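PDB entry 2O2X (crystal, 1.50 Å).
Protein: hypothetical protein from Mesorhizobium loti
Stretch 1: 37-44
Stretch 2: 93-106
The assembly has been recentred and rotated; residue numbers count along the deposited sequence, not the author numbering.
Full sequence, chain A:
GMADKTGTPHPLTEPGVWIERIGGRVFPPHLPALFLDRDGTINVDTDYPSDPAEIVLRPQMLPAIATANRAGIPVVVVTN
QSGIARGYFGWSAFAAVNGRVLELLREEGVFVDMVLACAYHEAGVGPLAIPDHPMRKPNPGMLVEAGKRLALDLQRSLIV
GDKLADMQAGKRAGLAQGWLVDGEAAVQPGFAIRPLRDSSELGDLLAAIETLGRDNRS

Stretch 1, residues 37-44: DRDGTINV
Stretch 2 93-106: AFAAVNGRVLELLR

A single buried arginine carries nearly all the polar chemistry of this contact: Arg38 reaches from an irregular loop to a helix, and its one hydrogen bond across the interface, NH1 to OD1 of Asn98 (3.0 Å, 164° at the hydrogen), is the only one that joins the two stretches. The example illustrates a general principle, that a buried guanidinium is tolerated when its own loop supplies the opposing charge and the facing surface supplies an acceptor and apolar walls.

The loop, residues 37-44, is compact. The carbonyl O of Arg38 receives three backbone N atoms, those of Thr41 (3.0 Å), Ile42 (2.9 Å) and Asn43 (3.2 Å), and the turn is closed in the other direction by Gly40 N to Asn43 O at 2.8 Å. Gly40 sits at phi/psi 97/-5, where a CB would be jammed against the carbonyl O of Asp39. Residues 93-106 are helical throughout, with phi/psi near -63/-43; each backbone N from Val97 to Arg106 donates to the O four residues earlier, for example Asn98 N to Phe94 O at 2.8 Å and Val101 N to Val97 O at 3.0 Å. The helix extends beyond both ends. The closest CA pair is Asn43 CA and Val101 CA, 7.3 Å apart. The contact buries 292 Å² in all.

Arg38 points its CB toward the helix and extends with chi1 t (-156°), chi2 t (-161°), chi3 p (73°) and chi4 -163°. Asn98 (chi1 t, chi2 65°) meets the guanidinium at its edge, near the plane, as a good acceptor should, whereas CG2 of Val101 lies over one face, 4.2 Å from Arg38 NE. The remaining neighbours approach obliquely: Phe94 (chi1 t, chi2 78°) brings CE1 to 3.4 Å from Arg38 NH1, and Val97 CG1 is 3.6 Å from Arg38 NH2.

The charge is answered within the loop. Arg38 NH2 forms a salt bridge to Asp39 OD1 at 2.8 Å, and that oxygen also accepts ND2 of Asn43 at 2.8 Å. Asn43 (chi1 p, chi2 -90°) uses OD1 to accept a weak hydrogen bond from Arg38 NE at 3.1 Å, while the same OD1 rests 3.8 Å from Val101 CG2. Arg38, Asp39 and Asn43 thus form a bonded network within the loop, and Arg38 NH1 meets the helix.

Further along the helix the contact turns apolar. Ile42 (chi1 m, chi2 t) directs CB toward the helix and places CG2 3.8 Å from Val101 CG1 and 4.2 Å from Leu105 CD2. Val97 and Val101 are both chi1 t, and Leu105 is m, t. Val97, Val101 and Leu105, spaced four residues apart, present one continuous helical stripe.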

# COMPACT_ATOMS: atom_id res chain seq x y z
N ASP A 37 2.64 -0.64 0.46
CA ASP A 37 2.63 -0.45 1.91
C ASP A 37 3.02 1.03 2.19
O ASP A 37 3.54 1.73 1.31
CB ASP A 37 3.62 -1.43 2.56
CG ASP A 37 3.55 -1.43 4.09
OD1 ASP A 37 2.54 -1.06 4.69
OD2 ASP A 37 4.53 -1.87 4.71
N ARG A 38 2.75 1.53 3.41
CA ARG A 38 3.06 2.90 3.74
C ARG A 38 4.37 3.00 4.57
O ARG A 38 5.39 3.45 4.05
CB ARG A 38 1.88 3.61 4.40
CG ARG A 38 1.97 5.13 4.22
CD ARG A 38 1.11 5.90 5.22
NE ARG A 38 1.72 5.84 6.54
CZ ARG A 38 1.09 6.11 7.68
NH1 ARG A 38 -0.19 6.49 7.68
NH2 ARG A 38 1.74 5.99 8.81
N ASP A 39 4.34 2.60 5.83
CA ASP A 39 5.48 2.76 6.72
C ASP A 39 6.60 1.80 6.32
O ASP A 39 6.42 0.57 6.40
CB ASP A 39 5.05 2.50 8.17
CG ASP A 39 3.96 3.46 8.64
OD1 ASP A 39 4.15 4.68 8.55
OD2 ASP A 39 2.93 2.95 9.15
N GLY A 40 7.75 2.35 5.95
CA GLY A 40 8.86 1.56 5.42
C GLY A 40 8.96 1.51 3.90
O GLY A 40 9.95 1.00 3.33
N THR A 41 7.97 2.08 3.21
CA THR A 41 7.88 2.02 1.76
C THR A 41 7.73 3.43 1.20
O THR A 41 8.64 3.94 0.55
CB THR A 41 6.75 1.06 1.31
OG1 THR A 41 7.06 -0.26 1.74
CG2 THR A 41 6.57 1.04 -0.19
N ILE A 42 6.62 4.10 1.52
CA ILE A 42 6.40 5.48 1.16
C ILE A 42 7.05 6.43 2.13
O ILE A 42 7.66 7.41 1.70
CB ILE A 42 4.87 5.76 1.08
CG1 ILE A 42 4.24 4.91 -0.02
CG2 ILE A 42 4.61 7.26 0.84
CD1 ILE A 42 2.72 5.00 -0.02
N ASN A 43 6.91 6.17 3.42
CA ASN A 43 7.56 7.00 4.43
C ASN A 43 8.50 6.16 5.26
O ASN A 43 8.44 4.93 5.28
CB ASN A 43 6.53 7.73 5.32
CG ASN A 43 5.62 6.80 6.08
OD1 ASN A 43 4.57 6.44 5.58
ND2 ASN A 43 6.00 6.41 7.29
N VAL A 44 9.44 6.84 5.91
CA VAL A 44 10.40 6.16 6.73
C VAL A 44 9.67 5.46 7.88
O VAL A 44 8.78 6.04 8.52
CB VAL A 44 11.45 7.15 7.26
CG1 VAL A 44 12.40 6.46 8.24
CG2 VAL A 44 12.23 7.77 6.12
N ALA A 93 -5.17 10.16 15.02
CA ALA A 93 -3.75 10.29 14.74
C ALA A 93 -3.41 9.74 13.35
O ALA A 93 -2.64 10.34 12.60
CB ALA A 93 -2.94 9.61 15.79
N PHE A 94 -3.99 8.58 12.99
CA PHE A 94 -3.79 8.04 11.65
C PHE A 94 -4.23 9.08 10.61
O PHE A 94 -3.55 9.31 9.61
CB PHE A 94 -4.58 6.74 11.43
CG PHE A 94 -4.50 6.24 10.02
CD1 PHE A 94 -3.36 5.57 9.57
CD2 PHE A 94 -5.50 6.48 9.11
CE1 PHE A 94 -3.26 5.13 8.30
CE2 PHE A 94 -5.40 6.06 7.82
CZ PHE A 94 -4.29 5.38 7.40
N ALA A 95 -5.38 9.71 10.83
CA ALA A 95 -5.85 10.69 9.86
C ALA A 95 -4.85 11.83 9.66
O ALA A 95 -4.55 12.24 8.54
CB ALA A 95 -7.24 11.25 10.28
N ALA A 96 -4.33 12.34 10.77
CA ALA A 96 -3.34 13.42 10.71
C ALA A 96 -2.02 13.00 10.04
O ALA A 96 -1.47 13.72 9.22
CB ALA A 96 -3.06 13.93 12.10
N VAL A 97 -1.52 11.84 10.42
CA VAL A 97 -0.26 11.34 9.88
C VAL A 97 -0.42 11.00 8.41
O VAL A 97 0.44 11.36 7.58
CB VAL A 97 0.21 10.11 10.68
CG1 VAL A 97 1.36 9.37 9.97
CG2 VAL A 97 0.64 10.53 12.06
N ASN A 98 -1.47 10.27 8.07
CA ASN A 98 -1.69 9.89 6.68
C ASN A 98 -1.91 11.12 5.81
O ASN A 98 -1.41 11.19 4.68
CB ASN A 98 -2.87 8.89 6.53
CG ASN A 98 -2.69 8.04 5.30
OD1 ASN A 98 -1.73 7.24 5.25
ND2 ASN A 98 -3.56 8.20 4.30
N GLY A 99 -2.66 12.09 6.33
CA GLY A 99 -2.82 13.34 5.61
C GLY A 99 -1.50 14.05 5.34
O GLY A 99 -1.30 14.59 4.26
N ARG A 100 -0.61 14.02 6.31
CA ARG A 100 0.72 14.61 6.15
C ARG A 100 1.53 13.88 5.06
O ARG A 100 2.21 14.50 4.23
CB ARG A 100 1.48 14.67 7.49
CG ARG A 100 2.88 15.21 7.39
CD ARG A 100 2.92 16.60 6.86
NE ARG A 100 4.24 17.21 6.95
CZ ARG A 100 4.58 18.35 6.35
NH1 ARG A 100 3.72 19.01 5.60
NH2 ARG A 100 5.81 18.82 6.49
N VAL A 101 1.43 12.56 5.02
CA VAL A 101 2.12 11.78 3.98
C VAL A 101 1.60 12.22 2.62
O VAL A 101 2.38 12.49 1.72
CB VAL A 101 1.94 10.24 4.20
CG1 VAL A 101 2.41 9.47 2.99
CG2 VAL A 101 2.70 9.77 5.46
N LEU A 102 0.28 12.30 2.46
CA LEU A 102 -0.31 12.71 1.17
C LEU A 102 0.07 14.16 0.80
O LEU A 102 0.30 14.45 -0.38
CB LEU A 102 -1.83 12.51 1.15
CG LEU A 102 -2.30 11.06 1.35
CD1 LEU A 102 -3.78 10.90 1.05
CD2 LEU A 102 -1.49 10.02 0.60
N GLU A 103 0.15 15.04 1.79
CA GLU A 103 0.62 16.42 1.54
C GLU A 103 2.05 16.48 1.05
O GLU A 103 2.37 17.19 0.09
CB GLU A 103 0.44 17.29 2.79
CG GLU A 103 0.99 18.69 2.66
CD GLU A 103 0.44 19.49 1.46
OE1 GLU A 103 -0.65 19.17 0.93
OE2 GLU A 103 1.13 20.46 1.06
N LEU A 104 2.93 15.72 1.69
CA LEU A 104 4.31 15.66 1.24
C LEU A 104 4.43 15.09 -0.17
O LEU A 104 5.24 15.55 -0.99
CB LEU A 104 5.18 14.88 2.22
CG LEU A 104 5.40 15.56 3.57
CD1 LEU A 104 5.98 14.57 4.53
CD2 LEU A 104 6.30 16.76 3.39
N LEU A 105 3.62 14.09 -0.49
CA LEU A 105 3.60 13.54 -1.84
C LEU A 105 3.12 14.59 -2.85
O LEU A 105 3.66 14.71 -3.95
CB LEU A 105 2.70 12.31 -1.89
CG LEU A 105 3.19 11.04 -1.20
CD1 LEU A 105 2.13 9.95 -1.31
CD2 LEU A 105 4.51 10.57 -1.75
N ARG A 106 2.09 15.33 -2.49
CA ARG A 106 1.59 16.43 -3.33
C ARG A 106 2.69 17.43 -3.65
O ARG A 106 2.82 17.89 -4.78
CB ARG A 106 0.42 17.15 -2.65
CG ARG A 106 -0.31 18.13 -3.60
CD ARG A 106 -1.25 19.08 -2.88
NE ARG A 106 -0.55 20.00 -1.98
CZ ARG A 106 0.09 21.11 -2.36
NH1 ARG A 106 0.16 21.47 -3.63
NH2 ARG A 106 0.69 21.87 -1.44